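Local atomic coordinates of Obg-like ATPase 1 (Schizosaccharomyces pombe, PDB entry 1NI3), a protein that hydrolyses ATP, and GTP less efficiently, and negatively regulates the G2/M transition of the cell cycle. Residues L21-V26 with L87-I92; V83-T88 with T300-L305; A125-E130 with K242-P247. All blocks are in the same frame, centred on the assembly; numbering follows the deposited sequence.

In the fold
From the N terminus the chain first lays down strand 22-27. Contact 1 closes the loop that follows by bringing strand 81-90 alongside it, with the P-loop region lying in between. The same strand 81-90 opens contact 2, so Leu87 and Thr88 belong to both; helix 294-304 returns more than two hundred residues later to cover the sheet, and Leu305, just past the end of the helix, touches Leu21 and Thr23 of contact 1. Contact 3 falls wholly within the span between residues 88 and 300 and crosses neither of the others. Its centre lies about 25 Å from that of contact 1. It ties the loop after strand 118-124 to the lead-in of helix 246-254.

Contact 1: L21-V26 with L87-I92; sequences LKTGIV and LTVFDI
Thr23 and Gly24 pair with Val89 and Phe90 as parallel neighbours in the central sheet of the nucleotide-binding domain, and the contact is largely buried. Thr23 is its hub. The backbone N of Thr23 bonds to Thr88 O at 3.0 Å from above the carbonyl plane, while the hydroxyl OG1 of Thr23 reaches the same Thr88 O at 2.9 Å, in that plane and on a lone pair. A chi1 of 70° sets OG1 between the backbone N and the carbonyl carbon, turned to this acceptor. Further along, Phe90 N donates to Thr23 O and Ile25 N to Phe90 O, the latter at 2.7 Å. Before Thr23 the pairing loosens, and a water bridges Leu21 O and Thr88 N. On the face with Lys22, Thr88 and Phe90, the aliphatic chain of Lys22 meets the edge of the Phe90 ring, CD lying 3.4 Å from CE1. On the other face the contacts are mainly between aliphatic groups: Thr23 CG2 packs on Leu87 CD1 at 3.7 Å, the two side chains crossing at about a right angle, and Ile25 CG1 lies 3.8 Å from Val89 CG1. Ile25 leads on to the P-loop with its predicted ATP-binding residues, whereas Asp91 probably begins the D-x-x-G motif. Such a parallel pair, delivering both nucleotide-binding loops at its C-terminal end, is characteristic of the P-loop GTPase fold.

Contact 2: V83-T88 with T300-L305; sequences VPAFLT and TGYNAL
Leu87 carries the close part of this contact, its two methyls resting on the last turn of helix 294-304 and the residue after it. CG stands anti to the backbone N (chi1 170°), and from there the branches diverge. CD2 lies 4.2 Å from Gly301 CA, where the helix has no side chain to hold it off, and 4.0 Å from Tyr302 N. CD1 meets Leu305 CD1 at 3.7 Å, the two leucine side chains crossing at about a right angle. Leu305 is also in touch with Thr23 of the adjoining strand 22-27, so the apolar cluster spans two strands. An alanine in place of Leu87 would probably open a gap beside Gly301 and leave Leu305 without its partner on this strand. Toward the start of strand 81-90 the fit is slacker. Here the Tyr302 ring makes looser contacts with this strand, Ala85 CB being 4.1 Å from its OH and Phe86 O 4.3 Å from CE1, at the ring edge. The Tyr302 OH is hydrogen-bonded to Thr322 OG1 on strand 317-324. With segment axes 8.8 Å apart and 86° between their directions, helix 294-304 lies almost perpendicular across strand 81-90. This is helix-on-sheet packing, and because the strand also pairs with strand 317-324, the mixed sheet beneath the helix joins the G domain to the region that follows it.

Contact 3: A125-E130 with K242-P247; sequences AFDDAE and KNKYLP
Ala125 and Asp127, in the loop after strand 118-124, meet Asn243, Lys244 and Tyr245 beside the predicted ATP-binding Met233, in what is probably the base-recognition region of the G domain. Tyr245 OH donates to Asp127 OD1 at 3.0 Å, approaching from 61° out of the carboxylate plane. The carboxylate and the phenol ring are themselves turned 73° apart. Lys244 NZ comes to the same oxygen at 3.4 Å, a weak hydrogen bond within a salt bridge, so OD1 of Asp127 takes both partners. The lysine chain is extended beyond CG, and CG itself sits 3.9 Å above one face of the Tyr245 ring, toward its rim. Beside Ala125 passes strand 227-232, whose Asn232 bonds to the Ala125 backbone and probably begins the N-x-x-E sequence that stands in YchF proteins where most GTPases have N-K-x-D, the base-recognition motif. Asn243 packs against Ala125 and lies close to Met233 of that sequence. Tyr245 CD1 adds a contact to Ala125 O at 3.6 Å. From Asp127 to Glu130 the chain makes a type I turn that leads the loop away from Tyr245.

Contact 1: L21-V26 with L87-I92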
loop_
_atom_site.group_PDB
_atom_site.type_symbol
_atom_site.label_atom_id
_atom_site.label_comp_id
_atom_site.label_asym_id
_atom_site.label_seq_id
_atom_site.Cartn_x
_atom_site.Cartn_y
_atom_site.Cartn_z
ATOM N N LEU A 21 8.028 2.266 1.526
ATOM C CA LEU A 21 6.799 2.222 2.320
ATOM C C LEU A 21 6.313 0.770 2.248
ATOM O O LEU A 21 6.534 0.098 1.240
ATOM C CB LEU A 21 5.755 3.151 1.697
ATOM C CG LEU A 21 6.201 4.602 1.555
ATOM C CD1 LEU A 21 5.163 5.475 0.841
ATOM C CD2 LEU A 21 6.458 5.105 2.950
ATOM N N LYS A 22 5.673 0.272 3.301
ATOM C CA LYS A 22 5.196 -1.114 3.288
ATOM C C LYS A 22 3.712 -1.240 3.673
ATOM O O LYS A 22 3.124 -0.306 4.218
ATOM C CB LYS A 22 6.067 -1.953 4.229
ATOM C CG LYS A 22 6.229 -1.357 5.630
ATOM C CD LYS A 22 7.423 -1.920 6.410
ATOM C CE LYS A 22 8.765 -1.435 5.844
ATOM N NZ LYS A 22 9.007 -1.900 4.443
ATOM N N THR A 23 3.107 -2.385 3.362
ATOM C CA THR A 23 1.703 -2.632 3.679
ATOM C C THR A 23 1.648 -3.887 4.541
ATOM O O THR A 23 2.470 -4.796 4.370
ATOM C CB THR A 23 0.865 -2.921 2.421
ATOM O OG1 THR A 23 1.223 -4.202 1.886
ATOM C CG2 THR A 23 1.117 -1.875 1.356
ATOM N N GLY A 24 0.687 -3.941 5.463
ATOM C CA GLY A 24 0.546 -5.100 6.332
ATOM C C GLY A 24 -0.863 -5.640 6.218
ATOM O O GLY A 24 -1.787 -4.875 5.946
ATOM N N ILE A 25 -1.029 -6.949 6.387
ATOM C CA ILE A 25 -2.355 -7.561 6.303
ATOM C C ILE A 25 -3.107 -7.579 7.647
ATOM O O ILE A 25 -2.696 -8.237 8.608
ATOM C CB ILE A 25 -2.254 -8.990 5.801
ATOM C CG1 ILE A 25 -1.545 -8.985 4.450
ATOM C CG2 ILE A 25 -3.646 -9.635 5.742
ATOM C CD1 ILE A 25 -1.540 -10.323 3.726
ATOM N N VAL A 26 -4.223 -6.859 7.688
ATOM C CA VAL A 26 -5.063 -6.734 8.871
ATOM C C VAL A 26 -6.358 -7.526 8.716
ATOM O O VAL A 26 -6.966 -7.558 7.638
ATOM C CB VAL A 26 -5.429 -5.257 9.115
ATOM C CG1 VAL A 26 -6.727 -5.150 9.898
ATOM C CG2 VAL A 26 -4.290 -4.570 9.839
ATOM N N LEU A 87 6.341 -4.538 -3.998
ATOM C CA LEU A 87 5.457 -4.038 -2.939
ATOM C C LEU A 87 5.690 -4.948 -1.737
ATOM O O LEU A 87 5.553 -6.174 -1.830
ATOM C CB LEU A 87 3.965 -4.126 -3.308
ATOM C CG LEU A 87 3.038 -3.831 -2.108
ATOM C CD1 LEU A 87 3.185 -2.374 -1.706
ATOM C CD2 LEU A 87 1.594 -4.138 -2.438
ATOM N N THR A 88 6.058 -4.348 -0.616
ATOM C CA THR A 88 6.298 -5.104 0.602
ATOM C C THR A 88 4.951 -5.391 1.291
ATOM O O THR A 88 4.101 -4.507 1.437
ATOM C CB THR A 88 7.233 -4.316 1.536
ATOM O OG1 THR A 88 8.466 -4.071 0.849
ATOM C CG2 THR A 88 7.515 -5.099 2.811
ATOM N N VAL A 89 4.743 -6.640 1.689
ATOM C CA VAL A 89 3.504 -7.018 2.349
ATOM C C VAL A 89 3.818 -7.798 3.621
ATOM O O VAL A 89 4.443 -8.856 3.570
ATOM C CB VAL A 89 2.628 -7.866 1.396
ATOM C CG1 VAL A 89 1.275 -8.164 2.037
ATOM C CG2 VAL A 89 2.453 -7.147 0.080
ATOM N N PHE A 90 3.379 -7.266 4.760
ATOM C CA PHE A 90 3.629 -7.912 6.043
ATOM C C PHE A 90 2.481 -8.708 6.628
ATOM O O PHE A 90 1.310 -8.289 6.598
ATOM C CB PHE A 90 4.101 -6.900 7.080
ATOM C CG PHE A 90 5.589 -6.705 7.084
ATOM C CD1 PHE A 90 6.147 -5.499 6.687
ATOM C CD2 PHE A 90 6.443 -7.745 7.451
ATOM C CE1 PHE A 90 7.528 -5.333 6.650
ATOM C CE2 PHE A 90 7.831 -7.583 7.414
ATOM C CZ PHE A 90 8.375 -6.381 7.017
ATOM N N ASP A 91 2.845 -9.871 7.159
ATOM C CA ASP A 91 1.908 -10.779 7.794
ATOM C C ASP A 91 1.827 -10.435 9.283
ATOM O O ASP A 91 2.387 -11.119 10.133
ATOM C CB ASP A 91 2.376 -12.217 7.599
ATOM C CG ASP A 91 1.526 -13.202 8.355
ATOM O OD1 ASP A 91 0.295 -12.983 8.417
ATOM O OD2 ASP A 91 2.082 -14.196 8.875
ATOM N N ILE A 92 1.119 -9.351 9.575
ATOM C CA ILE A 92 0.927 -8.869 10.933
ATOM C C ILE A 92 0.631 -10.022 11.897
ATOM O O ILE A 92 1.303 -10.168 12.921
ATOM C CB ILE A 92 -0.227 -7.851 10.983
ATOM C CG1 ILE A 92 -0.001 -6.781 9.913
ATOM C CG2 ILE A 92 -0.307 -7.233 12.377
ATOM C CD1 ILE A 92 1.304 -6.034 10.068
HETATM O O HOH W 1 6.926 -1.897 -0.645
#

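Contact 2: V83-T88 with T300-L305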
loop_
_atom_site.group_PDB
_atom_site.type_symbol
_atom_site.label_atom_id
_atom_site.label_comp_id
_atom_site.label_asym_id
_atom_site.label_seq_id
_atom_site.Cartn_x
_atom_site.Cartn_y
_atom_site.Cartn_z
ATOM N N VAL A 83 14.623 -7.021 -13.297
ATOM C CA VAL A 83 14.227 -6.818 -11.918
ATOM C C VAL A 83 13.018 -5.899 -11.849
ATOM O O VAL A 83 13.106 -4.700 -12.128
ATOM C CB VAL A 83 15.365 -6.204 -11.088
ATOM C CG1 VAL A 83 14.941 -6.126 -9.627
ATOM C CG2 VAL A 83 16.625 -7.035 -11.246
ATOM N N PRO A 84 11.861 -6.460 -11.483
ATOM C CA PRO A 84 10.611 -5.716 -11.365
ATOM C C PRO A 84 10.597 -4.884 -10.104
ATOM O O PRO A 84 11.511 -4.956 -9.294
ATOM C CB PRO A 84 9.566 -6.820 -11.318
ATOM C CG PRO A 84 10.275 -7.886 -10.556
ATOM C CD PRO A 84 11.631 -7.892 -11.225
ATOM N N ALA A 85 9.553 -4.086 -9.944
ATOM C CA ALA A 85 9.417 -3.262 -8.755
ATOM C C ALA A 85 8.884 -4.206 -7.687
ATOM O O ALA A 85 8.534 -5.348 -7.988
ATOM C CB ALA A 85 8.427 -2.140 -9.012
ATOM N N PHE A 86 8.817 -3.749 -6.444
ATOM C CA PHE A 86 8.306 -4.611 -5.396
ATOM C C PHE A 86 7.468 -3.914 -4.348
ATOM O O PHE A 86 7.819 -2.824 -3.889
ATOM C CB PHE A 86 9.451 -5.350 -4.710
ATOM C CG PHE A 86 10.087 -6.389 -5.579
ATOM C CD1 PHE A 86 11.240 -6.115 -6.295
ATOM C CD2 PHE A 86 9.506 -7.644 -5.717
ATOM C CE1 PHE A 86 11.817 -7.082 -7.137
ATOM C CE2 PHE A 86 10.075 -8.615 -6.557
ATOM C CZ PHE A 86 11.232 -8.330 -7.267
ATOM N N LEU A 87 6.341 -4.538 -3.998
ATOM C CA LEU A 87 5.457 -4.038 -2.939
ATOM C C LEU A 87 5.690 -4.948 -1.737
ATOM O O LEU A 87 5.553 -6.174 -1.830
ATOM C CB LEU A 87 3.965 -4.126 -3.308
ATOM C CG LEU A 87 3.038 -3.831 -2.108
ATOM C CD1 LEU A 87 3.185 -2.374 -1.706
ATOM C CD2 LEU A 87 1.594 -4.138 -2.438
ATOM N N THR A 88 6.058 -4.348 -0.616
ATOM C CA THR A 88 6.298 -5.104 0.602
ATOM C C THR A 88 4.951 -5.391 1.291
ATOM O O THR A 88 4.101 -4.507 1.437
ATOM C CB THR A 88 7.233 -4.316 1.536
ATOM O OG1 THR A 88 8.466 -4.071 0.849
ATOM C CG2 THR A 88 7.515 -5.099 2.811
ATOM N N THR A 300 -3.159 -1.847 -6.510
ATOM C CA THR A 300 -3.888 -0.955 -5.626
ATOM C C THR A 300 -3.043 -0.565 -4.413
ATOM O O THR A 300 -3.075 0.584 -3.964
ATOM C CB THR A 300 -5.177 -1.607 -5.132
ATOM O OG1 THR A 300 -5.905 -2.156 -6.239
ATOM C CG2 THR A 300 -6.045 -0.580 -4.425
ATOM N N GLY A 301 -2.281 -1.527 -3.901
ATOM C CA GLY A 301 -1.434 -1.263 -2.753
ATOM C C GLY A 301 -0.316 -0.314 -3.140
ATOM O O GLY A 301 -0.160 0.767 -2.547
ATOM N N TYR A 302 0.464 -0.723 -4.135
ATOM C CA TYR A 302 1.556 0.090 -4.631
ATOM C C TYR A 302 1.097 1.528 -4.859
ATOM O O TYR A 302 1.779 2.468 -4.479
ATOM C CB TYR A 302 2.069 -0.493 -5.940
ATOM C CG TYR A 302 3.383 0.096 -6.396
ATOM C CD1 TYR A 302 4.589 -0.414 -5.936
ATOM C CD2 TYR A 302 3.419 1.121 -7.325
ATOM C CE1 TYR A 302 5.798 0.068 -6.401
ATOM C CE2 TYR A 302 4.618 1.626 -7.793
ATOM C CZ TYR A 302 5.808 1.090 -7.335
ATOM O OH TYR A 302 6.996 1.546 -7.844
ATOM N N ASN A 303 -0.072 1.693 -5.467
ATOM C CA ASN A 303 -0.602 3.025 -5.739
ATOM C C ASN A 303 -1.036 3.791 -4.499
ATOM O O ASN A 303 -0.694 4.967 -4.339
ATOM C CB ASN A 303 -1.777 2.958 -6.716
ATOM C CG ASN A 303 -1.333 2.707 -8.150
ATOM O OD1 ASN A 303 -0.280 3.189 -8.582
ATOM N ND2 ASN A 303 -2.151 1.981 -8.906
ATOM N N ALA A 304 -1.808 3.136 -3.634
ATOM C CA ALA A 304 -2.307 3.740 -2.390
ATOM C C ALA A 304 -1.186 4.391 -1.610
ATOM O O ALA A 304 -1.384 5.390 -0.931
ATOM C CB ALA A 304 -2.964 2.669 -1.527
ATOM N N LEU A 305 -0.005 3.802 -1.714
ATOM C CA LEU A 305 1.166 4.316 -1.036
ATOM C C LEU A 305 1.794 5.498 -1.782
ATOM O O LEU A 305 2.875 5.961 -1.412
ATOM C CB LEU A 305 2.204 3.195 -0.878
ATOM C CG LEU A 305 1.874 2.083 0.117
ATOM C CD1 LEU A 305 2.856 0.943 -0.073
ATOM C CD2 LEU A 305 1.935 2.624 1.549
#

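Contact 3: A125-E130 with K242-P247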
loop_
_atom_site.group_PDB
_atom_site.type_symbol
_atom_site.label_atom_id
_atom_site.label_comp_id
_atom_site.label_asym_id
_atom_site.label_seq_id
_atom_site.Cartn_x
_atom_site.Cartn_y
_atom_site.Cartn_z
ATOM N N ALA A 125 -16.530 -13.196 3.985
ATOM C CA ALA A 125 -17.824 -13.309 3.320
ATOM C C ALA A 125 -18.085 -14.784 3.039
ATOM O O ALA A 125 -18.749 -15.141 2.066
ATOM C CB ALA A 125 -17.815 -12.541 2.019
ATOM N N PHE A 126 -17.549 -15.643 3.889
ATOM C CA PHE A 126 -17.749 -17.060 3.736
ATOM C C PHE A 126 -18.074 -17.593 5.113
ATOM O O PHE A 126 -17.738 -16.971 6.123
ATOM C CB PHE A 126 -16.484 -17.712 3.192
ATOM C CG PHE A 126 -15.317 -17.644 4.127
ATOM C CD1 PHE A 126 -15.063 -18.675 5.015
ATOM C CD2 PHE A 126 -14.459 -16.555 4.111
ATOM C CE1 PHE A 126 -13.974 -18.612 5.880
ATOM C CE2 PHE A 126 -13.371 -16.493 4.976
ATOM C CZ PHE A 126 -13.129 -17.529 5.856
ATOM N N ASP A 127 -18.738 -18.743 5.152
ATOM C CA ASP A 127 -19.114 -19.379 6.415
ATOM C C ASP A 127 -18.925 -20.898 6.382
ATOM O O ASP A 127 -19.458 -21.611 7.225
ATOM C CB ASP A 127 -20.565 -19.004 6.777
ATOM C CG ASP A 127 -21.490 -18.967 5.561
ATOM O OD1 ASP A 127 -22.657 -18.545 5.714
ATOM O OD2 ASP A 127 -21.059 -19.370 4.456
ATOM N N ASP A 128 -18.152 -21.375 5.402
ATOM C CA ASP A 128 -17.869 -22.805 5.232
ATOM C C ASP A 128 -17.234 -23.420 6.484
ATOM O O ASP A 128 -16.958 -24.620 6.528
ATOM C CB ASP A 128 -16.931 -23.028 4.036
ATOM C CG ASP A 128 -17.620 -22.829 2.690
ATOM O OD1 ASP A 128 -16.982 -22.240 1.786
ATOM O OD2 ASP A 128 -18.778 -23.280 2.522
ATOM N N ALA A 129 -16.981 -22.587 7.491
ATOM C CA ALA A 129 -16.382 -23.049 8.736
ATOM C C ALA A 129 -17.496 -23.349 9.739
ATOM O O ALA A 129 -17.248 -23.444 10.945
ATOM C CB ALA A 129 -15.439 -21.984 9.300
ATOM N N GLU A 130 -18.721 -23.506 9.237
ATOM C CA GLU A 130 -19.862 -23.795 10.101
ATOM C C GLU A 130 -20.423 -25.206 9.895
ATOM O O GLU A 130 -20.661 -25.638 8.767
ATOM C CB GLU A 130 -20.980 -22.760 9.879
ATOM C CG GLU A 130 -20.576 -21.276 10.040
ATOM C CD GLU A 130 -19.792 -20.981 11.317
ATOM O OE1 GLU A 130 -20.169 -21.486 12.402
ATOM O OE2 GLU A 130 -18.806 -20.214 11.239
ATOM N N LYS A 242 -21.155 -13.444 -7.487
ATOM C CA LYS A 242 -22.273 -13.178 -6.581
ATOM C C LYS A 242 -22.025 -13.704 -5.155
ATOM O O LYS A 242 -21.699 -14.874 -4.953
ATOM C CB LYS A 242 -23.553 -13.791 -7.158
ATOM C CG LYS A 242 -23.952 -13.207 -8.523
ATOM C CD LYS A 242 -24.058 -11.671 -8.499
ATOM C CE LYS A 242 -25.181 -11.171 -7.588
ATOM N NZ LYS A 242 -25.276 -9.680 -7.494
ATOM N N ASN A 243 -22.184 -12.839 -4.161
ATOM C CA ASN A 243 -21.956 -13.253 -2.782
ATOM C C ASN A 243 -23.147 -12.970 -1.871
ATOM O O ASN A 243 -24.049 -12.209 -2.216
ATOM C CB ASN A 243 -20.710 -12.563 -2.232
ATOM C CG ASN A 243 -20.369 -13.020 -0.835
ATOM O OD1 ASN A 243 -19.929 -14.147 -0.635
ATOM N ND2 ASN A 243 -20.588 -12.150 0.146
ATOM N N LYS A 244 -23.140 -13.586 -0.698
ATOM C CA LYS A 244 -24.218 -13.414 0.265
ATOM C C LYS A 244 -24.079 -12.126 1.065
ATOM O O LYS A 244 -25.076 -11.455 1.337
ATOM C CB LYS A 244 -24.252 -14.617 1.214
ATOM C CG LYS A 244 -25.107 -14.451 2.465
ATOM C CD LYS A 244 -24.994 -15.688 3.365
ATOM C CE LYS A 244 -25.743 -15.513 4.685
ATOM N NZ LYS A 244 -25.520 -16.641 5.641
ATOM N N TYR A 245 -22.850 -11.769 1.434
ATOM C CA TYR A 245 -22.628 -10.560 2.226
ATOM C C TYR A 245 -22.099 -9.376 1.425
ATOM O O TYR A 245 -22.149 -8.234 1.889
ATOM C CB TYR A 245 -21.641 -10.846 3.357
ATOM C CG TYR A 245 -21.901 -12.122 4.127
ATOM C CD1 TYR A 245 -21.470 -13.354 3.640
ATOM C CD2 TYR A 245 -22.547 -12.090 5.364
ATOM C CE1 TYR A 245 -21.669 -14.525 4.369
ATOM C CE2 TYR A 245 -22.756 -13.250 6.098
ATOM C CZ TYR A 245 -22.315 -14.464 5.599
ATOM O OH TYR A 245 -22.526 -15.608 6.336
ATOM N N LEU A 246 -21.602 -9.648 0.226
ATOM C CA LEU A 246 -21.030 -8.605 -0.617
ATOM C C LEU A 246 -21.824 -7.300 -0.674
ATOM O O LEU A 246 -21.312 -6.252 -0.271
ATOM C CB LEU A 246 -20.803 -9.144 -2.031
ATOM C CG LEU A 246 -19.959 -8.287 -2.970
ATOM C CD1 LEU A 246 -18.675 -7.847 -2.288
ATOM C CD2 LEU A 246 -19.650 -9.086 -4.216
ATOM N N PRO A 247 -23.081 -7.343 -1.156
ATOM C CA PRO A 247 -23.865 -6.105 -1.230
ATOM C C PRO A 247 -23.882 -5.335 0.084
ATOM O O PRO A 247 -23.665 -4.128 0.110
ATOM C CB PRO A 247 -25.248 -6.597 -1.650
ATOM C CG PRO A 247 -25.324 -7.953 -1.006
ATOM C CD PRO A 247 -23.951 -8.522 -1.316
#